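Local coordinates for protein peptidase S15/CocE/NonD (Thaumarchaeota archaeon SCGC AB-539-E09, PDB 4PF1) that probably works as a serine aminopeptidase of the S15 (X-Pro dipeptidyl-peptidase) family, cutting residues from the N-terminal end of peptides with an alpha/beta hydrolase domain, at residues Leu471-Glu476 / Val574-Ser579; Val505-Val510 / Gln526-Asp531. One frame throughout, in Å; residues are numbered along the deposited sequence.

Interaction 1 (Leu471-Glu476 / Val574-Ser579)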
# COMPACT_ATOMS: atom_id res chain seq x y z
N LEU A 471 5.87 18.75 29.26
CA LEU A 471 6.76 19.92 29.17
C LEU A 471 7.68 19.76 27.98
O LEU A 471 8.09 18.64 27.68
CB LEU A 471 7.57 20.12 30.45
CG LEU A 471 6.80 20.48 31.73
CD1 LEU A 471 7.75 20.65 32.88
CD2 LEU A 471 5.96 21.76 31.55
N VAL A 472 7.95 20.86 27.28
CA VAL A 472 8.78 20.83 26.06
C VAL A 472 9.84 21.94 26.10
O VAL A 472 9.55 23.07 26.48
CB VAL A 472 7.91 20.93 24.77
CG1 VAL A 472 8.74 20.64 23.52
CG2 VAL A 472 6.69 20.00 24.82
N TRP A 473 11.08 21.59 25.69
CA TRP A 473 12.21 22.51 25.55
C TRP A 473 12.95 22.16 24.27
O TRP A 473 13.12 20.98 23.96
CB TRP A 473 13.17 22.44 26.75
CG TRP A 473 12.54 22.74 28.07
CD1 TRP A 473 12.37 23.97 28.65
CD2 TRP A 473 12.03 21.78 29.01
NE1 TRP A 473 11.78 23.83 29.89
CE2 TRP A 473 11.56 22.50 30.13
CE3 TRP A 473 11.95 20.38 29.02
CZ2 TRP A 473 11.01 21.86 31.25
CZ3 TRP A 473 11.40 19.75 30.12
CH2 TRP A 473 10.95 20.49 31.23
N ALA A 474 13.38 23.17 23.51
CA ALA A 474 14.09 22.94 22.25
C ALA A 474 15.11 24.03 21.98
O ALA A 474 14.88 25.20 22.31
CB ALA A 474 13.10 22.86 21.09
N THR A 475 16.23 23.66 21.36
CA THR A 475 17.27 24.61 20.94
C THR A 475 16.79 25.33 19.68
O THR A 475 15.79 24.92 19.09
CB THR A 475 18.61 23.86 20.65
OG1 THR A 475 18.47 23.11 19.44
CG2 THR A 475 19.05 22.96 21.79
N GLU A 476 17.51 26.37 19.24
CA GLU A 476 17.20 27.01 17.97
C GLU A 476 17.77 26.11 16.85
O GLU A 476 18.59 25.24 17.17
CB GLU A 476 17.79 28.44 17.91
CG GLU A 476 16.97 29.48 18.67
CD GLU A 476 15.51 29.61 18.27
OE1 GLU A 476 15.22 29.74 17.06
OE2 GLU A 476 14.65 29.60 19.18
N VAL A 574 13.90 18.26 24.34
CA VAL A 574 13.70 17.53 25.58
C VAL A 574 12.20 17.61 25.94
O VAL A 574 11.63 18.70 25.99
CB VAL A 574 14.62 18.04 26.73
CG1 VAL A 574 14.20 17.45 28.08
CG2 VAL A 574 16.08 17.73 26.44
N GLN A 575 11.57 16.44 26.14
CA GLN A 575 10.18 16.35 26.57
C GLN A 575 10.10 15.63 27.91
O GLN A 575 10.78 14.62 28.11
CB GLN A 575 9.31 15.63 25.51
CG GLN A 575 8.89 16.55 24.35
CD GLN A 575 7.94 15.89 23.37
OE1 GLN A 575 7.18 14.98 23.69
NE2 GLN A 575 7.93 16.39 22.14
N VAL A 576 9.33 16.19 28.87
CA VAL A 576 9.15 15.60 30.20
C VAL A 576 7.64 15.41 30.48
O VAL A 576 6.84 16.33 30.29
CB VAL A 576 9.86 16.42 31.33
CG1 VAL A 576 9.36 16.02 32.72
CG2 VAL A 576 11.38 16.25 31.24
N GLN A 577 7.27 14.19 30.91
CA GLN A 577 5.89 13.83 31.24
C GLN A 577 5.86 12.88 32.46
O GLN A 577 6.93 12.49 32.93
CB GLN A 577 5.17 13.22 30.02
CG GLN A 577 5.88 12.03 29.39
CD GLN A 577 5.26 11.65 28.07
OE1 GLN A 577 5.23 12.43 27.12
NE2 GLN A 577 4.78 10.42 27.97
N SER A 578 4.66 12.55 32.98
CA SER A 578 4.53 11.74 34.20
C SER A 578 3.81 10.39 34.00
O SER A 578 3.51 9.70 34.98
CB SER A 578 3.84 12.54 35.29
OG SER A 578 4.70 13.53 35.83
N SER A 579 3.57 10.00 32.73
CA SER A 579 2.95 8.72 32.38
C SER A 579 3.34 8.31 30.96
O SER A 579 3.66 9.16 30.14
CB SER A 579 1.43 8.79 32.52
OG SER A 579 0.87 9.88 31.82

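Interaction 2 (Val505-Val510 / Gln526-Asp531)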
# COMPACT_ATOMS: atom_id res chain seq x y z
N VAL A 505 11.71 11.09 30.65
CA VAL A 505 12.59 12.06 30.00
C VAL A 505 12.87 11.58 28.58
O VAL A 505 13.31 10.44 28.40
CB VAL A 505 13.91 12.33 30.80
CG1 VAL A 505 14.80 13.33 30.07
CG2 VAL A 505 13.60 12.82 32.22
N LYS A 506 12.60 12.43 27.58
CA LYS A 506 12.83 12.09 26.17
C LYS A 506 13.82 13.04 25.51
O LYS A 506 13.68 14.26 25.66
CB LYS A 506 11.53 12.13 25.36
CG LYS A 506 10.34 11.40 25.94
CD LYS A 506 9.17 11.57 25.00
CE LYS A 506 7.85 11.34 25.66
NZ LYS A 506 6.74 11.96 24.87
N ILE A 507 14.77 12.49 24.73
CA ILE A 507 15.68 13.29 23.90
C ILE A 507 15.19 13.13 22.47
O ILE A 507 14.96 12.00 22.03
CB ILE A 507 17.19 12.91 24.07
CG1 ILE A 507 17.71 13.36 25.45
CG2 ILE A 507 18.05 13.51 22.93
CD1 ILE A 507 18.99 12.75 25.83
N ILE A 508 14.99 14.24 21.77
CA ILE A 508 14.42 14.21 20.43
C ILE A 508 15.26 15.02 19.44
O ILE A 508 15.80 16.08 19.79
CB ILE A 508 12.95 14.76 20.52
CG1 ILE A 508 11.99 13.73 21.15
CG2 ILE A 508 12.42 15.27 19.17
CD1 ILE A 508 11.03 14.32 22.17
N ASP A 509 15.35 14.52 18.20
CA ASP A 509 15.95 15.24 17.10
C ASP A 509 14.80 15.80 16.27
O ASP A 509 14.06 15.04 15.65
CB ASP A 509 16.87 14.32 16.25
CG ASP A 509 17.52 15.01 15.05
OD1 ASP A 509 16.87 15.87 14.43
OD2 ASP A 509 18.67 14.66 14.72
N VAL A 510 14.62 17.13 16.31
CA VAL A 510 13.57 17.80 15.54
C VAL A 510 14.11 18.05 14.13
O VAL A 510 15.05 18.82 13.96
CB VAL A 510 13.06 19.11 16.19
CG1 VAL A 510 11.85 19.67 15.44
CG2 VAL A 510 12.72 18.90 17.66
N GLN A 526 11.53 13.27 15.96
CA GLN A 526 12.06 11.92 16.06
C GLN A 526 12.63 11.64 17.44
O GLN A 526 13.66 12.22 17.81
CB GLN A 526 13.15 11.70 15.00
CG GLN A 526 13.72 10.28 14.96
CD GLN A 526 15.21 10.28 14.75
OE1 GLN A 526 15.74 10.93 13.84
NE2 GLN A 526 15.91 9.53 15.59
N MET A 527 12.01 10.70 18.19
CA MET A 527 12.54 10.29 19.48
C MET A 527 13.88 9.59 19.26
O MET A 527 14.02 8.85 18.28
CB MET A 527 11.55 9.38 20.23
CG MET A 527 11.83 9.31 21.72
SD MET A 527 10.39 8.83 22.70
CE MET A 527 10.32 7.06 22.31
N LEU A 528 14.88 9.88 20.10
CA LEU A 528 16.23 9.37 19.92
C LEU A 528 16.71 8.56 21.14
O LEU A 528 17.34 7.51 20.97
CB LEU A 528 17.18 10.56 19.65
CG LEU A 528 18.63 10.22 19.30
CD1 LEU A 528 18.75 9.74 17.86
CD2 LEU A 528 19.51 11.41 19.53
N SER A 529 16.44 9.05 22.35
CA SER A 529 16.80 8.39 23.60
C SER A 529 15.82 8.81 24.67
O SER A 529 15.68 10.00 24.94
CB SER A 529 18.23 8.74 24.00
OG SER A 529 18.56 8.18 25.26
N ALA A 530 15.09 7.85 25.25
CA ALA A 530 14.08 8.15 26.25
C ALA A 530 13.94 7.03 27.28
O ALA A 530 14.06 5.86 26.94
CB ALA A 530 12.74 8.39 25.58
N ASP A 531 13.66 7.41 28.54
CA ASP A 531 13.41 6.43 29.59
C ASP A 531 12.54 7.02 30.70
O ASP A 531 12.18 8.20 30.66
CB ASP A 531 14.71 5.84 30.17
CG ASP A 531 14.63 4.32 30.31
OD1 ASP A 531 13.54 3.81 30.66
OD2 ASP A 531 15.64 3.65 30.02

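Interaction 1 (Leu471-Glu476 / Val574-Ser579)
Trp473 brings CE3 and CZ3, on the rim of its six-membered ring, up to Val574 and Val576, and this is the tight side of the antiparallel pairing between 471-474 and 574-577. CG of Trp473 lies anti to the carbonyl carbon (chi1 -58°), which starts the indole back toward Leu471. The ring then spans two residues of the partner strand: CE3 of Trp473 is 3.8 Å from CG1 of Val574, and CZ3 of Trp473 is 3.7 Å from CG2 of Val576. Val576 meets the indole at its edge, close to the ring plane. One ring face looks onto the carbonyl carbon of Leu471, 4.3 Å from the ring plane and displaced toward the rim. On the five-membered ring, NE1 of Trp473 is hydrogen-bonded to OD2 of Asp426, which holds the indole's rotation.

Four backbone bonds fix the register, two in each of the hydrogen-bonded pairs Leu471-Val576 and Trp473-Val574. The straightest runs from N of Leu471 to O of Val576, 2.8 Å long with 177° at the hydrogen. Between them sits the non-hydrogen-bonded pair Val472-Gln575, where CA of Gln575 makes a CA-H...O contact of 3.3 Å with O of Leu471.

The opposite face is looser. Val472, partly exposed, runs side by side with Gln575, and CG2 of Val472 comes no nearer than 4.1 Å to CG of Gln575. Lys434 of a second subunit packs on Val472, while the amide of Gln575 is held by Thr464, Gln461 and Lys506.

Within this chain, 471-474 is an outermost strand of a four-stranded antiparallel sheet in the C-terminal non-catalytic domain. Strand 606-625 packs on the sheet face that carries Leu471, Trp473, Val574 and Val576, with Val610 against all but Val574, which meets Ile620. Strand 425-430 adds Asp426 and Tyr428 against Leu471, and strand 502-510 flanks 571-577 on its other side.

Interaction 2 (Val505-Val510 / Gln526-Asp531)
Val505-Val510 and Gln526-Asp531 pair antiparallel across a classic beta bulge, in which Leu528 and Ser529 both face Ile507, and the axes of 505-510 and 526-528 diverge to 131°. The evidence for the bulge is the forked acceptor: O of Ile507 takes N of Leu528 at 2.9 Å and, weakly, N of Ser529 at 3.3 Å. In return, N of Ile507 donates to O of Ser529 at 2.7 Å.

On one face, CG1 of Ile508 lies anti to the carbonyl carbon (chi1 -74°) and comes within 3.9 Å of CA of Met527, while CG2 of Ile508 stands 3.6 Å from O of Gln526. An alanine in place of Ile508 would probably open a gap beside Met527 and Gln526 and leave the flank of Gln575 less well packed. The side chains of Met527 and Lys506 cross, with SD of Met527 3.8 Å from CD of Lys506, and CG of Lys506 is 3.9 Å from CB of Ala530. NZ of Lys506 goes on to Gln461, Gln575 and Gln577.

The other face carries Val505, Ile507 and Asp509, whose carboxylate is held by His564 and His570. CG2 of Ile507 meets CD2 of Leu528 more distantly, at 4.3 Å.

Strand 525-534 forms one margin of the sheet within this chain. Strand 571-577 borders 502-510 on the other side, Ile620 of strand 606-625 packs on Val505 and Ile507, and strand 562-566 lies against Leu528 and Ser529.

In the fold
The 571-577 and 502-510 strands lie next to each other, so interactions 1 and 2 are the two outer pairings of one antiparallel sheet, with order 471-474, 571-577, 502-510, 525-534. Their centres are 9 Å apart, and along the chain interaction 2 is nested within the loop that interaction 1 closes. N of Lys506 probably hydrogen-bonds to O of Gln575 across the central seam, at 2.9 Å, and NZ of Lys506 reaches OE1 of Gln577 at 2.8 Å, a second probable hydrogen bond. Packing adds CD1 of Ile508, 3.7 Å from CD of Gln575. In interaction 2, OD1 of Asp531 is hydrogen-bonded to ND1 of His198, on strand 197-198; a putative Ser161-His328-Asp295 triad lies outside both contacts.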